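Local coordinates for protein glycoside Hydrolase (Bacteroides plebeius, PDB 5T3B) that probably hydrolyses glycosidic bonds in polysaccharides as a family 50 glycoside hydrolase of a subfamily enriched in human gut Bacteroidetes, at residues Q76-G87 / F156-V164. Numbering follows the deposited sequence.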
loop_
_atom_site.group_PDB
_atom_site.type_symbol
_atom_site.label_atom_id
_atom_site.label_comp_id
_atom_site.label_asym_id
_atom_site.label_seq_id
_atom_site.Cartn_x
_atom_site.Cartn_y
_atom_site.Cartn_z
ATOM N N GLN A 76 -20.610 14.094 -7.254
ATOM C CA GLN A 76 -20.480 13.545 -5.933
ATOM C C GLN A 76 -21.778 12.892 -5.417
ATOM O O GLN A 76 -21.705 11.846 -4.779
ATOM C CB GLN A 76 -19.810 14.505 -4.945
ATOM C CG GLN A 76 -20.621 15.580 -4.498
ATOM C CD GLN A 76 -19.929 16.330 -3.406
ATOM O OE1 GLN A 76 -20.541 16.618 -2.412
ATOM N NE2 GLN A 76 -18.690 16.688 -3.622
ATOM N N ASP A 77 -22.936 13.491 -5.724
ATOM C CA ASP A 77 -24.198 12.898 -5.284
ATOM C C ASP A 77 -24.485 11.571 -5.973
ATOM O O ASP A 77 -24.947 10.624 -5.332
ATOM C CB ASP A 77 -25.380 13.852 -5.402
ATOM C CG ASP A 77 -25.245 15.083 -4.492
ATOM O OD1 ASP A 77 -24.475 15.104 -3.503
ATOM O OD2 ASP A 77 -25.902 16.087 -4.788
ATOM N N GLU A 78 -24.248 11.508 -7.271
ATOM C CA GLU A 78 -24.382 10.250 -7.978
ATOM C C GLU A 78 -23.498 9.201 -7.337
ATOM O O GLU A 78 -23.902 8.060 -7.137
ATOM C CB GLU A 78 -24.066 10.410 -9.500
ATOM C CG GLU A 78 -25.056 11.232 -10.342
ATOM C CD GLU A 78 -24.617 11.419 -11.794
ATOM O OE1 GLU A 78 -23.559 10.872 -12.217
ATOM O OE2 GLU A 78 -25.418 12.126 -12.469
ATOM N N TYR A 79 -22.274 9.569 -7.062
ATOM C CA TYR A 79 -21.368 8.595 -6.429
ATOM C C TYR A 79 -21.854 8.108 -5.082
ATOM O O TYR A 79 -21.971 6.910 -4.805
ATOM C CB TYR A 79 -19.977 9.220 -6.224
ATOM C CG TYR A 79 -19.078 8.284 -5.456
ATOM C CD1 TYR A 79 -18.746 7.054 -6.018
ATOM C CD2 TYR A 79 -18.647 8.577 -4.177
ATOM C CE1 TYR A 79 -17.975 6.124 -5.320
ATOM C CE2 TYR A 79 -17.879 7.665 -3.475
ATOM C CZ TYR A 79 -17.568 6.428 -4.047
ATOM O OH TYR A 79 -16.839 5.497 -3.319
ATOM N N LEU A 80 -22.191 9.087 -4.223
ATOM C CA LEU A 80 -22.581 8.705 -2.855
ATOM C C LEU A 80 -23.866 7.891 -2.812
ATOM O O LEU A 80 -24.024 7.065 -1.901
ATOM C CB LEU A 80 -22.613 9.932 -1.919
ATOM C CG LEU A 80 -21.209 10.537 -1.704
ATOM C CD1 LEU A 80 -21.448 11.886 -1.033
ATOM C CD2 LEU A 80 -20.241 9.668 -0.884
ATOM N N GLN A 81 -24.731 8.037 -3.797
ATOM C CA GLN A 81 -25.907 7.201 -3.890
ATOM C C GLN A 81 -25.645 5.772 -4.349
ATOM O O GLN A 81 -26.522 4.922 -4.175
ATOM C CB GLN A 81 -27.006 7.855 -4.803
ATOM C CG GLN A 81 -27.547 9.162 -4.237
ATOM C CD GLN A 81 -28.953 9.402 -4.634
ATOM O OE1 GLN A 81 -29.802 9.614 -3.793
ATOM N NE2 GLN A 81 -29.223 9.274 -5.911
ATOM N N SER A 82 -24.434 5.524 -4.899
ATOM C CA SER A 82 -24.097 4.201 -5.460
ATOM C C SER A 82 -23.326 3.289 -4.544
ATOM O O SER A 82 -23.197 2.098 -4.827
ATOM C CB SER A 82 -23.284 4.364 -6.729
ATOM O OG SER A 82 -21.955 4.815 -6.535
ATOM N N VAL A 83 -22.852 3.866 -3.441
ATOM C CA VAL A 83 -22.059 3.159 -2.478
ATOM C C VAL A 83 -22.671 3.170 -1.095
ATOM O O VAL A 83 -23.471 4.071 -0.777
ATOM C CB VAL A 83 -20.582 3.620 -2.446
ATOM C CG1 VAL A 83 -19.857 3.368 -3.752
ATOM C CG2 VAL A 83 -20.487 5.067 -2.022
ATOM N N ASN A 84 -22.309 2.180 -0.286
ATOM C CA ASN A 84 -22.729 2.170 1.080
ATOM C C ASN A 84 -21.796 2.938 2.021
ATOM O O ASN A 84 -20.884 3.651 1.562
ATOM C CB ASN A 84 -22.996 0.764 1.583
ATOM C CG ASN A 84 -21.722 -0.059 1.742
ATOM O OD1 ASN A 84 -20.609 0.477 1.711
ATOM N ND2 ASN A 84 -21.884 -1.354 2.012
ATOM N N LYS A 85 -22.027 2.855 3.334
ATOM C CA LYS A 85 -21.276 3.672 4.275
ATOM C C LYS A 85 -19.742 3.397 4.290
ATOM O O LYS A 85 -18.983 4.222 4.760
ATOM C CB LYS A 85 -21.854 3.518 5.656
ATOM C CG LYS A 85 -21.601 2.190 6.285
ATOM C CD LYS A 85 -22.280 2.163 7.631
ATOM C CE LYS A 85 -22.030 0.875 8.273
ATOM N NZ LYS A 85 -22.717 0.759 9.602
ATOM N N TYR A 86 -19.391 2.199 3.796
ATOM C CA TYR A 86 -17.994 1.803 3.700
ATOM C C TYR A 86 -17.328 2.247 2.389
ATOM O O TYR A 86 -16.123 2.112 2.237
ATOM C CB TYR A 86 -17.837 0.283 3.846
ATOM C CG TYR A 86 -18.342 -0.275 5.178
ATOM C CD1 TYR A 86 -17.622 -0.120 6.308
ATOM C CD2 TYR A 86 -19.552 -0.957 5.247
ATOM C CE1 TYR A 86 -18.077 -0.697 7.506
ATOM C CE2 TYR A 86 -20.024 -1.476 6.438
ATOM C CZ TYR A 86 -19.307 -1.342 7.534
ATOM O OH TYR A 86 -19.746 -1.868 8.771
ATOM N N GLY A 87 -18.120 2.747 1.430
ATOM C CA GLY A 87 -17.635 2.991 0.112
ATOM C C GLY A 87 -17.682 1.812 -0.839
ATOM O O GLY A 87 -17.092 1.858 -1.928
ATOM N N PHE A 156 -13.224 13.202 2.242
ATOM C CA PHE A 156 -12.653 12.092 1.549
ATOM C C PHE A 156 -13.732 11.313 0.790
ATOM O O PHE A 156 -13.518 10.955 -0.371
ATOM C CB PHE A 156 -11.922 11.141 2.519
ATOM C CG PHE A 156 -10.695 11.649 3.168
ATOM C CD1 PHE A 156 -10.108 12.857 2.871
ATOM C CD2 PHE A 156 -10.156 10.959 4.176
ATOM C CE1 PHE A 156 -8.986 13.276 3.507
ATOM C CE2 PHE A 156 -9.004 11.363 4.823
ATOM C CZ PHE A 156 -8.420 12.533 4.471
ATOM N N SER A 157 -14.878 11.020 1.444
ATOM C CA SER A 157 -15.909 10.306 0.738
ATOM C C SER A 157 -16.393 10.961 -0.533
ATOM O O SER A 157 -16.724 10.291 -1.511
ATOM C CB SER A 157 -17.109 9.998 1.669
ATOM O OG SER A 157 -17.822 11.162 1.947
ATOM N N GLU A 158 -16.430 12.261 -0.513
ATOM C CA GLU A 158 -16.865 13.010 -1.706
ATOM C C GLU A 158 -15.927 12.843 -2.885
ATOM O O GLU A 158 -16.355 13.045 -4.035
ATOM C CB GLU A 158 -17.013 14.513 -1.366
ATOM C CG GLU A 158 -18.191 14.767 -0.449
ATOM C CD GLU A 158 -18.140 16.171 0.201
ATOM O OE1 GLU A 158 -17.057 16.870 0.132
ATOM O OE2 GLU A 158 -19.152 16.566 0.791
ATOM N N ILE A 159 -14.653 12.517 -2.605
ATOM C CA ILE A 159 -13.610 12.311 -3.603
ATOM C C ILE A 159 -13.453 10.777 -3.843
ATOM O O ILE A 159 -12.639 10.356 -4.642
ATOM C CB ILE A 159 -12.228 12.935 -3.089
ATOM C CG1 ILE A 159 -12.368 14.469 -2.879
ATOM C CG2 ILE A 159 -11.004 12.667 -4.052
ATOM C CD1 ILE A 159 -11.247 14.955 -1.938
ATOM N N GLY A 160 -14.268 9.954 -3.192
ATOM C CA GLY A 160 -14.213 8.493 -3.345
ATOM C C GLY A 160 -13.080 7.805 -2.619
ATOM O O GLY A 160 -12.739 6.674 -2.990
ATOM N N PHE A 161 -12.577 8.426 -1.547
ATOM C CA PHE A 161 -11.663 7.763 -0.615
ATOM C C PHE A 161 -12.447 7.413 0.642
ATOM O O PHE A 161 -13.160 8.251 1.178
ATOM C CB PHE A 161 -10.489 8.683 -0.239
ATOM C CG PHE A 161 -9.482 8.922 -1.322
ATOM C CD1 PHE A 161 -8.539 7.945 -1.674
ATOM C CD2 PHE A 161 -9.435 10.116 -2.009
ATOM C CE1 PHE A 161 -7.590 8.201 -2.640
ATOM C CE2 PHE A 161 -8.472 10.383 -2.935
ATOM C CZ PHE A 161 -7.546 9.412 -3.276
ATOM N N HIS A 162 -12.148 6.224 1.182
ATOM C CA HIS A 162 -12.916 5.694 2.330
ATOM C C HIS A 162 -12.125 5.139 3.458
ATOM O O HIS A 162 -12.676 4.784 4.484
ATOM C CB HIS A 162 -13.948 4.683 1.842
ATOM C CG HIS A 162 -14.936 5.256 0.856
ATOM N ND1 HIS A 162 -16.079 5.908 1.261
ATOM C CD2 HIS A 162 -14.909 5.371 -0.497
ATOM C CE1 HIS A 162 -16.721 6.329 0.190
ATOM N NE2 HIS A 162 -16.016 6.062 -0.885
ATOM N N SER A 163 -10.803 5.030 3.259
ATOM C CA SER A 163 -9.937 4.456 4.252
ATOM C C SER A 163 -8.704 5.318 4.511
ATOM O O SER A 163 -8.295 6.076 3.581
ATOM C CB SER A 163 -9.460 3.082 3.844
ATOM O OG SER A 163 -10.517 2.180 3.580
ATOM N N VAL A 164 -8.155 5.160 5.709
ATOM C CA VAL A 164 -6.871 5.755 6.011
ATOM C C VAL A 164 -5.945 4.613 6.380
ATOM O O VAL A 164 -6.302 3.750 7.203
ATOM C CB VAL A 164 -6.973 6.843 7.091
ATOM C CG1 VAL A 164 -7.695 8.031 6.505
ATOM C CG2 VAL A 164 -7.610 6.363 8.362
HETATM O O HOH W 1 -16.565 6.312 3.917
#
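Y79 and H162 reach for each other from opposite directions and meet at their rims: Y79 OH lies 2.6 Å from H162 NE2 in a short hydrogen bond. The rings, inclined at 43°, do not stack. With its CG anti to the backbone N (chi1 174°), Y79 directs its hydroxyl from helix 76-82 to the imidazole, and R124 NH1 of strand 120-126 also hydrogen-bonds to that oxygen. G87, closing the type I turn that begins at N84, has positive phi and sets its CA 3.4 Å from the centroid of the H162 ring, a CH-pi contact straight over one face. In the ring plane, water 1 sits 2.7 Å from H162 ND1. Farther out, the Q76 amide runs alongside E158, its plane 36° from that of the carboxylate, while E158 OE2 makes its salt bridge with K154. L80 CD2 rests on S157 O at 3.6 Å. Replacing H162 by alanine would probably leave Y79 OH with R124 but without its imidazole mate, and open a gap against G87 CA. The imidazole, buried where helix 145-158 gives way to strand 163-165, thus has both nitrogens engaged and one face covered, which probably fixes its rotation.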